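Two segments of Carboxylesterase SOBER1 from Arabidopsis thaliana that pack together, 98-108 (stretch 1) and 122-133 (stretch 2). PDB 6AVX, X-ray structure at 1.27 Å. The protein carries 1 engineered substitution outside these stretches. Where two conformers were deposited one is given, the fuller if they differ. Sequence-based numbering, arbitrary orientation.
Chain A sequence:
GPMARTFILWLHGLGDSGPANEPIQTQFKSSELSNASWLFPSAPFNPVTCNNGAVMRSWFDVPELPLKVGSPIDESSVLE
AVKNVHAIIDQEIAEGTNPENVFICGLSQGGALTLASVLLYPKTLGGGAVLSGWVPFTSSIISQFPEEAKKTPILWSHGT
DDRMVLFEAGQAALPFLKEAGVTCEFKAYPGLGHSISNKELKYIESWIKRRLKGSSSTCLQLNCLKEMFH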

ATOM      1  N   ASN A  98       9.220  17.416   2.036  1.00 11.31           N
ATOM      2  CA  ASN A  98       8.741  17.608   0.665  1.00 12.73           C
ATOM      3  C   ASN A  98       7.808  16.457   0.304  1.00 11.82           C
ATOM      4  O   ASN A  98       8.167  15.290   0.509  1.00  9.85           O
ATOM      5  CB  ASN A  98       9.952  17.625  -0.270  1.00 14.43           C
ATOM      6  CG  ASN A  98       9.586  17.618  -1.749  1.00 21.28           C
ATOM      7  OD1 ASN A  98       8.420  17.714  -2.133  1.00 25.61           O
ATOM      8  ND2 ASN A  98      10.606  17.498  -2.593  1.00 41.21           N
ATOM      9  N   PRO A  99       6.615  16.732  -0.228  1.00 10.05           N
ATOM     10  CA  PRO A  99       5.703  15.620  -0.563  1.00  9.47           C
ATOM     11  C   PRO A  99       6.332  14.569  -1.459  1.00  8.67           C
ATOM     12  O   PRO A  99       6.030  13.381  -1.302  1.00  9.20           O
ATOM     13  CB  PRO A  99       4.524  16.328  -1.238  1.00 12.15           C
ATOM     14  CG  PRO A  99       4.574  17.731  -0.711  1.00 13.82           C
ATOM     15  CD  PRO A  99       5.991  18.055  -0.450  1.00 11.39           C
ATOM     16  N   GLU A 100       7.191  14.962  -2.387  1.00  9.55           N
ATOM     17  CA  GLU A 100       7.834  14.011  -3.277  1.00 10.78           C
ATOM     18  C   GLU A 100       8.889  13.157  -2.581  1.00  8.77           C
ATOM     19  O   GLU A 100       9.435  12.247  -3.206  1.00 10.18           O
ATOM     20  CB  GLU A 100       8.447  14.764  -4.457  1.00 15.62           C
ATOM     21  CG  GLU A 100       7.431  15.453  -5.342  1.00 34.09           C
ATOM     22  CD  GLU A 100       7.041  14.604  -6.531  1.00 51.01           C
ATOM     23  OE1 GLU A 100       6.566  13.468  -6.320  1.00 57.49           O
ATOM     24  OE2 GLU A 100       7.228  15.062  -7.679  1.00 32.80           O
ATOM     25  N   ASN A 101       9.192  13.428  -1.318  1.00  8.30           N
ATOM     26  CA  ASN A 101      10.074  12.583  -0.522  1.00  9.78           C
ATOM     27  C   ASN A 101       9.299  11.662   0.412  1.00  7.39           C
ATOM     28  O   ASN A 101       9.910  11.034   1.294  1.00  8.51           O
ATOM     29  CB  ASN A 101      11.076  13.442   0.255  1.00 11.11           C
ATOM     30  CG  ASN A 101      12.175  14.008  -0.630  1.00 16.36           C
ATOM     31  OD1 ASN A 101      12.009  14.169  -1.836  1.00 30.16           O
ATOM     32  ND2 ASN A 101      13.320  14.287  -0.027  1.00 39.57           N
ATOM     33  N   VAL A 102       7.984  11.563   0.232  1.00  7.17           N
ATOM     34  CA  VAL A 102       7.118  10.701   1.028  1.00  6.94           C
ATOM     35  C   VAL A 102       6.825   9.458   0.213  1.00  6.71           C
ATOM     36  O   VAL A 102       6.357   9.554  -0.929  1.00  7.12           O
ATOM     37  CB  VAL A 102       5.802  11.417   1.370  1.00  7.58           C
ATOM     38  CG1 VAL A 102       4.810  10.460   2.019  1.00  7.69           C
ATOM     39  CG2 VAL A 102       6.073  12.626   2.265  1.00  7.48           C
ATOM     40  N   PHE A 103       7.053   8.295   0.803  1.00  6.30           N
ATOM     41  CA  PHE A 103       6.743   7.013   0.187  1.00  6.62           C
ATOM     42  C   PHE A 103       5.811   6.244   1.106  1.00  6.06           C
ATOM     43  O   PHE A 103       6.056   6.185   2.319  1.00  7.71           O
ATOM     44  CB  PHE A 103       8.026   6.220  -0.064  1.00  6.97           C
ATOM     45  CG  PHE A 103       8.912   6.881  -1.057  1.00  6.73           C
ATOM     46  CD1 PHE A 103       9.767   7.899  -0.673  1.00  7.69           C
ATOM     47  CD2 PHE A 103       8.838   6.538  -2.387  1.00  7.22           C
ATOM     48  CE1 PHE A 103      10.549   8.556  -1.623  1.00  8.22           C
ATOM     49  CE2 PHE A 103       9.625   7.187  -3.323  1.00  8.46           C
ATOM     50  CZ  PHE A 103      10.466   8.183  -2.935  1.00  8.68           C
ATOM     51  N   ILE A 104       4.743   5.687   0.548  1.00  5.15           N
ATOM     52  CA  ILE A 104       3.784   4.873   1.284  0.61  5.60           C
ATOM     53  C   ILE A 104       3.919   3.449   0.766  1.00  5.33           C
ATOM     54  O   ILE A 104       3.892   3.231  -0.443  1.00  6.11           O
ATOM     55  CB  ILE A 104       2.341   5.373   1.083  0.61  5.56           C
ATOM     56  CG1 ILE A 104       2.239   6.906   1.147  0.61  7.31           C
ATOM     57  CG2 ILE A 104       1.422   4.721   2.105  0.61  7.83           C
ATOM     58  CD1 ILE A 104       2.712   7.510   2.430  0.61  8.43           C
ATOM     59  N   CYS A 105       4.044   2.485   1.671  1.00  5.79           N
ATOM     60  CA  CYS A 105       4.220   1.091   1.297  1.00  5.63           C
ATOM     61  C   CYS A 105       3.356   0.232   2.191  1.00  5.58           C
ATOM     62  O   CYS A 105       3.046   0.614   3.319  1.00  5.60           O
ATOM     63  CB  CYS A 105       5.666   0.643   1.532  1.00  6.38           C
ATOM     64  SG  CYS A 105       6.969   1.676   0.873  1.00  8.75           S
ATOM     65  N   GLY A 106       3.013  -0.958   1.727  1.00  4.97           N
ATOM     66  CA  GLY A 106       2.295  -1.856   2.611  1.00  5.52           C
ATOM     67  C   GLY A 106       2.057  -3.220   2.006  1.00  5.28           C
ATOM     68  O   GLY A 106       2.052  -3.401   0.782  1.00  5.57           O
ATOM     69  N   LEU A 107       1.817  -4.176   2.895  1.00  5.64           N
ATOM     70  CA  LEU A 107       1.563  -5.569   2.549  1.00  5.11           C
ATOM     71  C   LEU A 107       0.083  -5.904   2.648  1.00  5.41           C
ATOM     72  O   LEU A 107      -0.534  -5.703   3.698  1.00  5.50           O
ATOM     73  CB  LEU A 107       2.330  -6.486   3.499  1.00  6.87           C
ATOM     74  CG  LEU A 107       2.113  -7.987   3.284  1.00  6.62           C
ATOM     75  CD1 LEU A 107       2.617  -8.445   1.911  1.00  8.02           C
ATOM     76  CD2 LEU A 107       2.770  -8.794   4.389  1.00 10.18           C
ATOM     77  N   SER A 108      -0.463  -6.472   1.573  1.00  5.63           N
ATOM     78  CA  SER A 108      -1.779  -7.093   1.546  1.00  6.51           C
ATOM     79  C   SER A 108      -2.838  -6.057   1.901  1.00  5.25           C
ATOM     80  O   SER A 108      -2.995  -5.092   1.160  1.00  5.89           O
ATOM     81  CB  SER A 108      -1.794  -8.359   2.395  1.00  7.98           C
ATOM     82  OG  SER A 108      -2.957  -9.100   2.066  1.00  9.38           O
ATOM     83  N   PRO A 122      -4.138  14.828  -1.978  1.00  5.64           N
ATOM     84  CA  PRO A 122      -4.206  15.999  -2.873  1.00  5.90           C
ATOM     85  C   PRO A 122      -2.913  16.360  -3.560  1.00  6.21           C
ATOM     86  O   PRO A 122      -2.947  17.171  -4.496  1.00  7.87           O
ATOM     87  CB  PRO A 122      -4.668  17.131  -1.949  1.00  7.64           C
ATOM     88  CG  PRO A 122      -5.372  16.454  -0.828  1.00  9.74           C
ATOM     89  CD  PRO A 122      -4.635  15.150  -0.630  1.00  7.97           C
ATOM     90  N   LYS A 123      -1.775  15.822  -3.124  1.00  6.41           N
ATOM     91  CA  LYS A 123      -0.465  16.166  -3.653  1.00  5.87           C
ATOM     92  C   LYS A 123       0.246  14.938  -4.211  1.00  7.14           C
ATOM     93  O   LYS A 123      -0.017  13.807  -3.795  1.00  6.83           O
ATOM     94  CB  LYS A 123       0.391  16.794  -2.558  1.00  9.10           C
ATOM     95  CG  LYS A 123      -0.257  18.086  -2.044  1.00 11.18           C
ATOM     96  CD  LYS A 123       0.502  18.712  -0.916  1.00 13.14           C
ATOM     97  CE  LYS A 123      -0.222  19.961  -0.414  1.00 16.59           C
ATOM     98  NZ  LYS A 123       0.410  20.487   0.808  1.00 18.32           N
ATOM     99  N   THR A 124       1.133  15.172  -5.170  1.00  6.51           N
ATOM    100  CA  THR A 124       2.013  14.123  -5.673  1.00  7.22           C
ATOM    101  C   THR A 124       2.985  13.719  -4.580  1.00  6.94           C
ATOM    102  O   THR A 124       3.628  14.567  -3.959  1.00  7.71           O
ATOM    103  CB  THR A 124       2.816  14.613  -6.880  1.00  6.77           C
ATOM    104  OG1 THR A 124       1.927  15.208  -7.841  1.00  7.51           O
ATOM    105  CG2 THR A 124       3.591  13.465  -7.518  1.00  8.59           C
ATOM    106  N   LEU A 125       3.114  12.430  -4.366  1.00  6.53           N
ATOM    107  CA  LEU A 125       4.051  11.884  -3.392  1.00  5.76           C
ATOM    108  C   LEU A 125       5.205  11.225  -4.130  1.00  6.47           C
ATOM    109  O   LEU A 125       5.223  11.121  -5.360  1.00  6.69           O
ATOM    110  CB  LEU A 125       3.331  10.915  -2.452  1.00  6.52           C
ATOM    111  CG  LEU A 125       2.148  11.524  -1.703  1.00  6.24           C
ATOM    112  CD1 LEU A 125       1.405  10.446  -0.925  1.00  8.36           C
ATOM    113  CD2 LEU A 125       2.579  12.667  -0.812  1.00  9.68           C
ATOM    114  N   GLY A 126       6.184  10.764  -3.353  1.00  6.91           N
ATOM    115  CA  GLY A 126       7.320  10.069  -3.926  1.00  7.34           C
ATOM    116  C   GLY A 126       6.908   8.768  -4.590  1.00  6.94           C
ATOM    117  O   GLY A 126       7.367   8.431  -5.680  1.00  7.40           O
ATOM    118  N   GLY A 127       6.023   8.024  -3.956  1.00  6.68           N
ATOM    119  CA  GLY A 127       5.575   6.788  -4.546  1.00  7.28           C
ATOM    120  C   GLY A 127       4.702   5.988  -3.610  1.00  5.77           C
ATOM    121  O   GLY A 127       4.699   6.205  -2.394  1.00  6.85           O
ATOM    122  N   GLY A 128       3.996   5.033  -4.189  1.00  6.01           N
ATOM    123  CA  GLY A 128       3.266   4.026  -3.449  1.00  6.48           C
ATOM    124  C   GLY A 128       3.764   2.652  -3.839  1.00  6.05           C
ATOM    125  O   GLY A 128       3.743   2.303  -5.029  1.00  7.07           O
ATOM    126  N   ALA A 129       4.221   1.865  -2.866  1.00  6.11           N
ATOM    127  CA  ALA A 129       4.686   0.498  -3.109  1.00  5.86           C
ATOM    128  C   ALA A 129       3.664  -0.454  -2.514  1.00  5.79           C
ATOM    129  O   ALA A 129       3.488  -0.504  -1.291  1.00  7.16           O
ATOM    130  CB  ALA A 129       6.048   0.259  -2.478  1.00  6.65           C
ATOM    131  N   VAL A 130       2.966  -1.171  -3.374  1.00  5.22           N
ATOM    132  CA  VAL A 130       1.951  -2.138  -2.973  1.00  6.17           C
ATOM    133  C   VAL A 130       2.583  -3.518  -3.033  1.00  6.63           C
ATOM    134  O   VAL A 130       3.149  -3.894  -4.067  1.00  6.37           O
ATOM    135  CB  VAL A 130       0.745  -2.058  -3.924  1.00  5.95           C
ATOM    136  CG1 VAL A 130      -0.262  -3.156  -3.612  1.00  6.70           C
ATOM    137  CG2 VAL A 130       0.110  -0.664  -3.889  1.00  6.45           C
ATOM    138  N   LEU A 131       2.498  -4.278  -1.943  1.00  5.47           N
ATOM    139  CA  LEU A 131       2.992  -5.655  -1.925  1.00  5.46           C
ATOM    140  C   LEU A 131       1.792  -6.566  -1.745  1.00  5.31           C
ATOM    141  O   LEU A 131       1.127  -6.539  -0.701  1.00  6.29           O
ATOM    142  CB  LEU A 131       4.014  -5.883  -0.814  1.00  6.28           C
ATOM    143  CG  LEU A 131       5.361  -5.161  -0.935  1.00  5.50           C
ATOM    144  CD1 LEU A 131       5.272  -3.689  -0.537  1.00  6.85           C
ATOM    145  CD2 LEU A 131       6.394  -5.863  -0.078  1.00  6.81           C
ATOM    146  N   SER A 132       1.486  -7.344  -2.762  1.00  5.46           N
ATOM    147  CA  SER A 132       0.462  -8.379  -2.654  1.00  5.25           C
ATOM    148  C   SER A 132      -0.885  -7.821  -2.213  1.00  5.98           C
ATOM    149  O   SER A 132      -1.605  -8.427  -1.424  1.00  6.05           O
ATOM    150  CB  SER A 132       0.921  -9.491  -1.720  1.00  6.60           C
ATOM    151  OG  SER A 132       2.221  -9.941  -2.096  1.00  8.35           O
ATOM    152  N   GLY A 133      -1.235  -6.658  -2.747  1.00  6.22           N
ATOM    153  CA  GLY A 133      -2.470  -5.995  -2.419  1.00  6.77           C
ATOM    154  C   GLY A 133      -3.575  -6.253  -3.421  1.00  5.73           C
ATOM    155  O   GLY A 133      -3.543  -7.197  -4.216  1.00  6.46           O
TER

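How does the stretch begin its contact before the strand starts? Asn98 stays clear of stretch 2 but steadies the 3-10 segment, its OD1 accepting a hydrogen bond from Glu100 N at 3.0 Å. Pro99 lays its ring beside Thr124 and Leu125, with CB 4.2 Å from Leu125 CD2. Pro99 O accepts a weak bond from Gly126 N at 3.3 Å and also meets Leu125 CA at 3.2 Å. Glu100 points its CB away, yet its chain returns to put OE1 3.2 Å from Thr124 CG2.

Why is glycine suited to position 126? Glu100 O is only 3.1 Å from Gly126 CA. Val102 O receives weak bonds from Gly126 N at 2.7 Å and Gly127 N at 3.4 Å, while Val102 CB sits 4.1 Å from Leu125 CD2. Gly126 CA also lies over one face of the Phe103 ring, 4.0 Å from its centroid. A CB here would clash with Phe103 CZ, Glu100 O and Val102 O.

What joins the strands themselves? They run parallel, so Ile104 and Gly106 each use N and O on two different residues, one on each side of the residue they face in register. Ile104 N donates to Gly127 O at 3.0 Å, and Ile104 O accepts from Ala129 N at 2.8 Å; Ile104 CG1 lies 4.2 Å from Leu125 CD1. On the opposite face from Ile104, the small Ala129 CB packs 3.8 Å from Cys105 SG. Gly106 repeats the pattern, its N bonding Ala129 O at 3.1 Å and its O bonding Leu131 N at 2.9 Å.

How does the pairing end? Leu107 shares the face of Phe103, Cys105, Ala129 and Leu131, and its CD1 reaches 4.0 Å from Leu131 CB. Ser108 N closes the ladder with a nearly straight 2.8 Å bond to Leu131 O. Altogether 781 Å² is buried.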